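Side-chain contacts in L-Ala-D/L-Glu Epimerase (Escherichia coli, PDB 1JPD), which belongs to the enolase superfamily, with an N-terminal capping domain set against a C-terminal TIM-type barrel: residues 51-56 and 209-214; 162-167 and 174-179; 187-192 and 214-219. One frame throughout, in Å; residues are numbered along the deposited sequence.

Contact 1 is the domain-crossing one. It brings the loop 51-56 of the N-terminal domain up to the loop 209-214 that follows barrel strand 203-205. Contacts 2 and 3 both lie within the barrel domain, their centres 19 Å apart. Contact 2 packs helix 160-170 on strand 175-179, on the outer face of the barrel wall, and contact 3 packs the next helix against residues 214-219. Contacts 1 and 3 share Ala214, and their centres are also 19 Å apart. Contact 2 is 25 Å from contact 1, centre to centre. In this superfamily the active site lies between the two domains at the barrel mouth, so contact 1 is probably the one nearest to it.

Contact 1 of 3, residues 51-56 and 209-214; sequences YPRYGE and PAQDDA
Arg53 reaches across to Ala210 and Gln211 with the end of its guanidinium group. NH2 of Arg53 lies 3.5 Å from NE2 of Gln211. Both atoms are donors, so the approach is a contact and not a hydrogen bond. The amide nitrogen comes in at the guanidinium edge, near its plane. The two flat groups are turned steeply against each other, with 76° between their planes. The same NH2 of Arg53 lies 4.0 Å from CB of Ala210, which approaches obliquely.

Arg53 gets this far because its chain is extended from CG to NE, with CG opposite the backbone N (chi1 -165°). Gln211 instead folds at chi2 (-79°), which puts its NE2 toward the arginine. Its backbone belongs to a type I turn from Pro209 to Asp212, closed by a hydrogen bond from Asp212 N to Pro209 O at 2.9 Å.

The charge of Arg53 is met by Glu182, which forms a salt bridge with NE. Glu182 also accepts a hydrogen bond from Ala210 N, so one carboxylate joins both loops. Near its root, Arg53 lies on a face of the Tyr51 ring, with CB 4.1 Å above the plane and offset toward the rim. Its NH1 sits at the edge of the Tyr54 ring. The loop itself is tied by a hydrogen bond from Tyr51 N to the anti lone pair of Glu56 OE1, at 2.7 Å.

The contact is small and at the surface. Residues 51-56 connect strand 42-48 to helix 58-66 in the N-terminal domain, and Tyr51 and Tyr54 also touch helix 251-254. Residues 209-214 follow barrel strand 203-205 and precede strand 225-227.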
loop_
_atom_site.group_PDB
_atom_site.type_symbol
_atom_site.label_atom_id
_atom_site.label_comp_id
_atom_site.label_asym_id
_atom_site.label_seq_id
_atom_site.Cartn_x
_atom_site.Cartn_y
_atom_site.Cartn_z
ATOM N N TYR A 51 1.671 11.859 0.999
ATOM C CA TYR A 51 2.635 11.159 1.853
ATOM C C TYR A 51 3.603 12.133 2.510
ATOM O O TYR A 51 4.561 12.586 1.878
ATOM C CB TYR A 51 3.420 10.132 1.011
ATOM C CG TYR A 51 4.033 8.983 1.792
ATOM C CD1 TYR A 51 3.732 8.783 3.139
ATOM C CD2 TYR A 51 4.889 8.074 1.172
ATOM C CE1 TYR A 51 4.268 7.704 3.846
ATOM C CE2 TYR A 51 5.430 6.992 1.870
ATOM C CZ TYR A 51 5.113 6.816 3.205
ATOM O OH TYR A 51 5.626 5.749 3.906
ATOM N N PRO A 52 3.366 12.469 3.791
ATOM C CA PRO A 52 4.244 13.405 4.504
ATOM C C PRO A 52 5.724 13.058 4.346
ATOM O O PRO A 52 6.530 13.904 3.941
ATOM C CB PRO A 52 3.768 13.290 5.955
ATOM C CG PRO A 52 2.300 13.017 5.801
ATOM C CD PRO A 52 2.285 11.988 4.673
ATOM N N ARG A 53 6.068 11.803 4.633
ATOM C CA ARG A 53 7.456 11.357 4.547
ATOM C C ARG A 53 8.159 11.592 3.201
ATOM O O ARG A 53 9.365 11.375 3.092
ATOM C CB ARG A 53 7.568 9.873 4.922
ATOM C CG ARG A 53 9.006 9.452 5.191
ATOM C CD ARG A 53 9.133 7.964 5.406
ATOM N NE ARG A 53 10.526 7.534 5.533
ATOM C CZ ARG A 53 11.527 7.993 4.786
ATOM N NH1 ARG A 53 11.312 8.916 3.859
ATOM N NH2 ARG A 53 12.743 7.496 4.939
ATOM N N TYR A 54 7.426 12.046 2.187
ATOM C CA TYR A 54 8.022 12.295 0.873
ATOM C C TYR A 54 7.839 13.740 0.419
ATOM O O TYR A 54 7.958 14.056 -0.769
ATOM C CB TYR A 54 7.422 11.363 -0.181
ATOM C CG TYR A 54 7.823 9.901 -0.051
ATOM C CD1 TYR A 54 7.211 8.912 -0.831
ATOM C CD2 TYR A 54 8.827 9.508 0.832
ATOM C CE1 TYR A 54 7.594 7.577 -0.727
ATOM C CE2 TYR A 54 9.214 8.174 0.941
ATOM C CZ TYR A 54 8.597 7.216 0.161
ATOM O OH TYR A 54 9.000 5.899 0.256
ATOM N N GLY A 55 7.533 14.614 1.374
ATOM C CA GLY A 55 7.372 16.027 1.070
ATOM C C GLY A 55 6.069 16.433 0.404
ATOM O O GLY A 55 6.066 17.285 -0.498
ATOM N N GLU A 56 4.960 15.843 0.838
ATOM C CA GLU A 56 3.667 16.186 0.268
ATOM C C GLU A 56 2.708 16.537 1.397
ATOM O O GLU A 56 2.769 15.983 2.490
ATOM C CB GLU A 56 3.084 15.012 -0.494
ATOM C CG GLU A 56 3.954 14.422 -1.575
ATOM C CD GLU A 56 3.280 13.223 -2.239
ATOM O OE1 GLU A 56 2.662 12.407 -1.507
ATOM O OE2 GLU A 56 3.379 13.096 -3.479
ATOM N N PRO A 209 16.509 2.208 7.635
ATOM C CA PRO A 209 16.085 3.462 7.007
ATOM C C PRO A 209 16.348 3.426 5.505
ATOM O O PRO A 209 17.382 2.925 5.074
ATOM C CB PRO A 209 16.949 4.501 7.716
ATOM C CG PRO A 209 17.108 3.924 9.088
ATOM C CD PRO A 209 17.399 2.475 8.781
ATOM N N ALA A 210 15.423 3.963 4.714
ATOM C CA ALA A 210 15.575 3.978 3.263
ATOM C C ALA A 210 16.874 4.624 2.793
ATOM O O ALA A 210 17.391 4.287 1.728
ATOM C CB ALA A 210 14.401 4.697 2.619
ATOM N N GLN A 211 17.401 5.556 3.578
ATOM C CA GLN A 211 18.618 6.240 3.183
ATOM C C GLN A 211 19.872 5.675 3.837
ATOM O O GLN A 211 20.912 6.329 3.865
ATOM C CB GLN A 211 18.498 7.744 3.461
ATOM C CG GLN A 211 18.491 8.144 4.937
ATOM C CD GLN A 211 17.144 7.942 5.637
ATOM O OE1 GLN A 211 16.946 8.425 6.752
ATOM N NE2 GLN A 211 16.225 7.233 4.990
ATOM N N ASP A 212 19.775 4.455 4.355
ATOM C CA ASP A 212 20.917 3.796 4.983
ATOM C C ASP A 212 20.632 2.311 5.184
ATOM O O ASP A 212 20.660 1.801 6.304
ATOM C CB ASP A 212 21.258 4.474 6.314
ATOM C CG ASP A 212 22.622 5.159 6.288
ATOM O OD1 ASP A 212 22.830 6.136 7.045
ATOM O OD2 ASP A 212 23.496 4.714 5.513
ATOM N N ASP A 213 20.373 1.623 4.076
ATOM C CA ASP A 213 20.057 0.199 4.103
ATOM C C ASP A 213 21.105 -0.677 3.399
ATOM O O ASP A 213 20.802 -1.788 2.951
ATOM C CB ASP A 213 18.672 -0.038 3.467
ATOM C CG ASP A 213 18.626 0.335 1.984
ATOM O OD1 ASP A 213 17.599 0.058 1.322
ATOM O OD2 ASP A 213 19.613 0.908 1.475
ATOM N N ALA A 214 22.336 -0.188 3.309
ATOM C CA ALA A 214 23.389 -0.938 2.642
ATOM C C ALA A 214 23.703 -2.254 3.347
ATOM O O ALA A 214 23.945 -3.266 2.690
ATOM C CB ALA A 214 24.637 -0.092 2.535
#

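Contact 2 of 3, residues 162-167 and 174-179; sequences ERMVAI and ATLIVD
Leu176 is the first residue of the strand to meet the helix. Its CD1 lies 4.2 Å from CG2 of Ile167, and the two side chains run at a slant to one another. CD1 of Leu176 also comes within 4.4 Å of CE of Met164, at the edge of contact. The leucine CG stands opposite its own carbonyl carbon (chi1 -52°), and from there the extended CD1 branch is carried toward the helix. Leu176 also touches Leu151 of the adjacent strand 150-154.

Ile177 points away from the helix and packs on Met203 of strand 203-205. This change of side from one residue to the next is that of a barrel strand: one face meets the surrounding helices and the other faces the interior. The three elements strand 150-154, helix 160-170 and strand 175-179 make a beta-alpha-beta crossover, as successive beta-alpha units of a TIM barrel do. The axes of segments 162-167 and 175-179 run nearly antiparallel, at 162°, and approach to 11.5 Å.

Val178 turns back toward the helix. Its CG2 branch meets the end of Met164, 3.6 Å from CE and 3.9 Å from SD. Met164 CB does not point straight at the strand. Bends at chi2 (-51°) and chi3 bring its methyl over to the valine. Val153, Leu155, Leu199 and Val201 also touch Met164, so its end is buried among apolar groups.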
loop_
_atom_site.group_PDB
_atom_site.type_symbol
_atom_site.label_atom_id
_atom_site.label_comp_id
_atom_site.label_asym_id
_atom_site.label_seq_id
_atom_site.Cartn_x
_atom_site.Cartn_y
_atom_site.Cartn_z
ATOM N N GLU A 162 11.693 -11.887 22.752
ATOM C CA GLU A 162 10.539 -12.331 23.517
ATOM C C GLU A 162 9.210 -12.040 22.816
ATOM O O GLU A 162 8.336 -12.906 22.774
ATOM C CB GLU A 162 10.529 -11.751 24.933
ATOM C CG GLU A 162 9.571 -12.526 25.832
ATOM C CD GLU A 162 9.725 -12.219 27.304
ATOM O OE1 GLU A 162 10.653 -11.468 27.671
ATOM O OE2 GLU A 162 8.912 -12.744 28.098
ATOM N N ARG A 163 9.056 -10.844 22.254
ATOM C CA ARG A 163 7.819 -10.502 21.554
ATOM C C ARG A 163 7.479 -11.530 20.470
ATOM O O ARG A 163 6.392 -12.113 20.478
ATOM C CB ARG A 163 7.915 -9.102 20.923
ATOM C CG ARG A 163 7.791 -7.966 21.918
ATOM C CD ARG A 163 8.117 -6.607 21.311
ATOM N NE ARG A 163 7.776 -5.527 22.240
ATOM C CZ ARG A 163 8.069 -4.242 22.059
ATOM N NH1 ARG A 163 8.727 -3.843 20.975
ATOM N NH2 ARG A 163 7.687 -3.351 22.964
ATOM N N MET A 164 8.410 -11.756 19.546
ATOM C CA MET A 164 8.188 -12.711 18.465
ATOM C C MET A 164 7.997 -14.133 18.982
ATOM O O MET A 164 7.209 -14.899 18.421
ATOM C CB MET A 164 9.339 -12.665 17.457
ATOM C CG MET A 164 9.373 -11.379 16.660
ATOM S SD MET A 164 7.752 -11.041 15.949
ATOM C CE MET A 164 7.604 -12.359 14.696
ATOM N N VAL A 165 8.698 -14.493 20.053
ATOM C CA VAL A 165 8.530 -15.835 20.588
ATOM C C VAL A 165 7.129 -15.994 21.186
ATOM O O VAL A 165 6.415 -16.939 20.833
ATOM C CB VAL A 165 9.618 -16.177 21.638
ATOM C CG1 VAL A 165 9.205 -17.398 22.470
ATOM C CG2 VAL A 165 10.927 -16.476 20.926
ATOM N N ALA A 166 6.724 -15.072 22.065
ATOM C CA ALA A 166 5.397 -15.149 22.679
ATOM C C ALA A 166 4.277 -15.145 21.632
ATOM O O ALA A 166 3.285 -15.852 21.788
ATOM C CB ALA A 166 5.197 -14.005 23.663
ATOM N N ILE A 167 4.436 -14.356 20.570
ATOM C CA ILE A 167 3.434 -14.292 19.500
ATOM C C ILE A 167 3.323 -15.620 18.729
ATOM O O ILE A 167 2.223 -16.175 18.595
ATOM C CB ILE A 167 3.746 -13.130 18.509
ATOM C CG1 ILE A 167 3.474 -11.789 19.197
ATOM C CG2 ILE A 167 2.905 -13.253 17.247
ATOM C CD1 ILE A 167 3.986 -10.575 18.428
ATOM N N ALA A 174 -0.598 -19.211 12.463
ATOM C CA ALA A 174 -0.760 -17.941 11.771
ATOM C C ALA A 174 0.426 -17.633 10.878
ATOM O O ALA A 174 1.564 -17.961 11.218
ATOM C CB ALA A 174 -0.930 -16.825 12.786
ATOM N N THR A 175 0.159 -17.030 9.723
ATOM C CA THR A 175 1.231 -16.614 8.821
ATOM C C THR A 175 1.648 -15.252 9.384
ATOM O O THR A 175 0.808 -14.362 9.544
ATOM C CB THR A 175 0.735 -16.403 7.381
ATOM O OG1 THR A 175 0.216 -17.633 6.860
ATOM C CG2 THR A 175 1.878 -15.916 6.495
ATOM N N LEU A 176 2.929 -15.084 9.693
ATOM C CA LEU A 176 3.406 -13.830 10.270
ATOM C C LEU A 176 4.378 -13.042 9.398
ATOM O O LEU A 176 5.290 -13.616 8.803
ATOM C CB LEU A 176 4.103 -14.098 11.612
ATOM C CG LEU A 176 3.404 -14.912 12.694
ATOM C CD1 LEU A 176 4.368 -15.146 13.842
ATOM C CD2 LEU A 176 2.170 -14.175 13.178
ATOM N N ILE A 177 4.173 -11.726 9.319
ATOM C CA ILE A 177 5.090 -10.847 8.601
ATOM C C ILE A 177 5.418 -9.738 9.596
ATOM O O ILE A 177 4.580 -9.372 10.418
ATOM C CB ILE A 177 4.491 -10.286 7.292
ATOM C CG1 ILE A 177 3.228 -9.473 7.563
ATOM C CG2 ILE A 177 4.178 -11.437 6.337
ATOM C CD1 ILE A 177 2.632 -8.884 6.289
ATOM N N VAL A 178 6.649 -9.239 9.560
ATOM C CA VAL A 178 7.087 -8.205 10.493
ATOM C C VAL A 178 7.423 -6.879 9.829
ATOM O O VAL A 178 8.184 -6.834 8.861
ATOM C CB VAL A 178 8.338 -8.667 11.286
ATOM C CG1 VAL A 178 9.033 -7.470 11.923
ATOM C CG2 VAL A 178 7.938 -9.664 12.355
ATOM N N ASP A 179 6.849 -5.801 10.358
ATOM C CA ASP A 179 7.117 -4.465 9.849
ATOM C C ASP A 179 7.978 -3.772 10.898
ATOM O O ASP A 179 7.469 -3.283 11.904
ATOM C CB ASP A 179 5.815 -3.684 9.644
ATOM C CG ASP A 179 6.026 -2.381 8.871
ATOM O OD1 ASP A 179 7.187 -2.080 8.522
ATOM O OD2 ASP A 179 5.036 -1.658 8.604
#

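Contact 3 of 3, residues 187-192 and 214-219; sequences EGLAAR and AALENF
Leu189, Leu216 and Phe219 form the apolar part of the contact. CD2 of Leu189 touches both of the others, 3.5 Å from CD2 of Leu216 and 3.5 Å from CE2 of Phe219. It meets the phenyl ring at its edge, near the ring plane. CG of Leu189 lies behind it, 3.8 Å from CZ of Phe219. The side chains of Leu189 and Phe219 are roughly perpendicular. Leu216 brings its CD2 branch in at a slant, although its CB is not aimed at the helix.

The ring also takes part in a CH-pi contact. CB of Ala190 sits over one face of Phe219, 4.1 Å from the ring centroid and 17° off the normal. Neighbouring helix residues thus meet the ring in two ways, Leu189 at the edge and Ala190 over the face. Phe219 chi1 is 71°, with CG between the backbone N and the carbonyl carbon, and this presents the ring to the helix.

No hydrogen bond crosses the contact. Leu216 O is hydrogen-bonded to His221 NE2, and the His221 ring also meets Phe219.

Here the first turn of helix 189-198, which starts after Gly188 at the N-cap, packs against the connection between strands 203-205 and 225-227. That connection carries a short 3-10 segment, 214-217. Such packing of neighbouring beta-alpha units, side by side around the barrel, is typical of the TIM-barrel fold.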
loop_
_atom_site.group_PDB
_atom_site.type_symbol
_atom_site.label_atom_id
_atom_site.label_comp_id
_atom_site.label_asym_id
_atom_site.label_seq_id
_atom_site.Cartn_x
_atom_site.Cartn_y
_atom_site.Cartn_z
ATOM N N GLU A 187 23.934 -3.339 12.996
ATOM C CA GLU A 187 24.481 -4.173 14.057
ATOM C C GLU A 187 23.465 -5.184 14.600
ATOM O O GLU A 187 22.496 -4.809 15.259
ATOM C CB GLU A 187 24.964 -3.278 15.197
ATOM C CG GLU A 187 25.272 -4.009 16.496
ATOM C CD GLU A 187 26.754 -4.256 16.701
ATOM O OE1 GLU A 187 27.357 -4.989 15.888
ATOM O OE2 GLU A 187 27.313 -3.712 17.681
ATOM N N GLY A 188 23.694 -6.466 14.321
ATOM C CA GLY A 188 22.807 -7.504 14.816
ATOM C C GLY A 188 21.614 -7.801 13.937
ATOM O O GLY A 188 20.772 -8.630 14.287
ATOM N N LEU A 189 21.538 -7.139 12.790
ATOM C CA LEU A 189 20.418 -7.346 11.885
ATOM C C LEU A 189 20.304 -8.800 11.410
ATOM O O LEU A 189 19.198 -9.340 11.275
ATOM C CB LEU A 189 20.549 -6.410 10.688
ATOM C CG LEU A 189 19.507 -6.644 9.602
ATOM C CD1 LEU A 189 18.121 -6.406 10.167
ATOM C CD2 LEU A 189 19.785 -5.725 8.429
ATOM N N ALA A 190 21.451 -9.431 11.167
ATOM C CA ALA A 190 21.483 -10.816 10.700
ATOM C C ALA A 190 20.951 -11.796 11.742
ATOM O O ALA A 190 20.087 -12.623 11.443
ATOM C CB ALA A 190 22.897 -11.198 10.301
ATOM N N ALA A 191 21.470 -11.723 12.958
ATOM C CA ALA A 191 21.004 -12.607 14.014
ATOM C C ALA A 191 19.481 -12.489 14.209
ATOM O O ALA A 191 18.795 -13.485 14.482
ATOM C CB ALA A 191 21.736 -12.273 15.300
ATOM N N ARG A 192 18.974 -11.260 14.070
ATOM C CA ARG A 192 17.547 -10.991 14.217
ATOM C C ARG A 192 16.772 -11.646 13.117
ATOM O O ARG A 192 15.771 -12.303 13.391
ATOM C CB ARG A 192 17.221 -9.498 14.222
ATOM C CG ARG A 192 17.486 -8.864 15.556
ATOM C CD ARG A 192 17.161 -7.388 15.513
ATOM N NE ARG A 192 17.336 -6.737 16.807
ATOM C CZ ARG A 192 16.961 -5.487 17.076
ATOM N NH1 ARG A 192 16.384 -4.738 16.140
ATOM N NH2 ARG A 192 17.155 -4.986 18.289
ATOM N N ALA A 214 22.336 -0.188 3.309
ATOM C CA ALA A 214 23.389 -0.938 2.642
ATOM C C ALA A 214 23.703 -2.254 3.347
ATOM O O ALA A 214 23.945 -3.266 2.690
ATOM C CB ALA A 214 24.637 -0.092 2.535
ATOM N N ALA A 215 23.687 -2.248 4.677
ATOM C CA ALA A 215 23.984 -3.459 5.437
ATOM C C ALA A 215 23.185 -4.678 4.973
ATOM O O ALA A 215 23.543 -5.805 5.310
ATOM C CB ALA A 215 23.756 -3.225 6.937
ATOM N N LEU A 216 22.114 -4.466 4.208
ATOM C CA LEU A 216 21.308 -5.584 3.723
ATOM C C LEU A 216 22.016 -6.432 2.660
ATOM O O LEU A 216 21.494 -7.462 2.236
ATOM C CB LEU A 216 19.977 -5.090 3.157
ATOM C CG LEU A 216 18.945 -4.634 4.185
ATOM C CD1 LEU A 216 17.684 -4.173 3.480
ATOM C CD2 LEU A 216 18.638 -5.778 5.132
ATOM N N GLU A 217 23.196 -6.000 2.225
ATOM C CA GLU A 217 23.949 -6.744 1.218
ATOM C C GLU A 217 25.073 -7.553 1.851
ATOM O O GLU A 217 25.720 -8.363 1.183
ATOM C CB GLU A 217 24.559 -5.788 0.194
ATOM C CG GLU A 217 23.551 -5.089 -0.679
ATOM C CD GLU A 217 24.201 -4.168 -1.683
ATOM O OE1 GLU A 217 25.071 -3.371 -1.269
ATOM O OE2 GLU A 217 23.835 -4.238 -2.880
ATOM N N ASN A 218 25.283 -7.331 3.145
ATOM C CA ASN A 218 26.341 -7.987 3.896
ATOM C C ASN A 218 26.005 -9.327 4.543
ATOM O O ASN A 218 26.750 -9.793 5.403
ATOM C CB ASN A 218 26.858 -7.042 4.982
ATOM C CG ASN A 218 27.234 -5.676 4.437
ATOM O OD1 ASN A 218 27.685 -5.550 3.296
ATOM N ND2 ASN A 218 27.067 -4.645 5.263
ATOM N N PHE A 219 24.898 -9.951 4.164
ATOM C CA PHE A 219 24.558 -11.242 4.750
ATOM C C PHE A 219 23.472 -11.952 3.962
ATOM O O PHE A 219 22.603 -11.311 3.372
ATOM C CB PHE A 219 24.151 -11.076 6.228
ATOM C CG PHE A 219 22.814 -10.409 6.442
ATOM C CD1 PHE A 219 21.635 -11.160 6.433
ATOM C CD2 PHE A 219 22.731 -9.033 6.683
ATOM C CE1 PHE A 219 20.390 -10.552 6.663
ATOM C CE2 PHE A 219 21.495 -8.415 6.914
ATOM C CZ PHE A 219 20.322 -9.178 6.906
#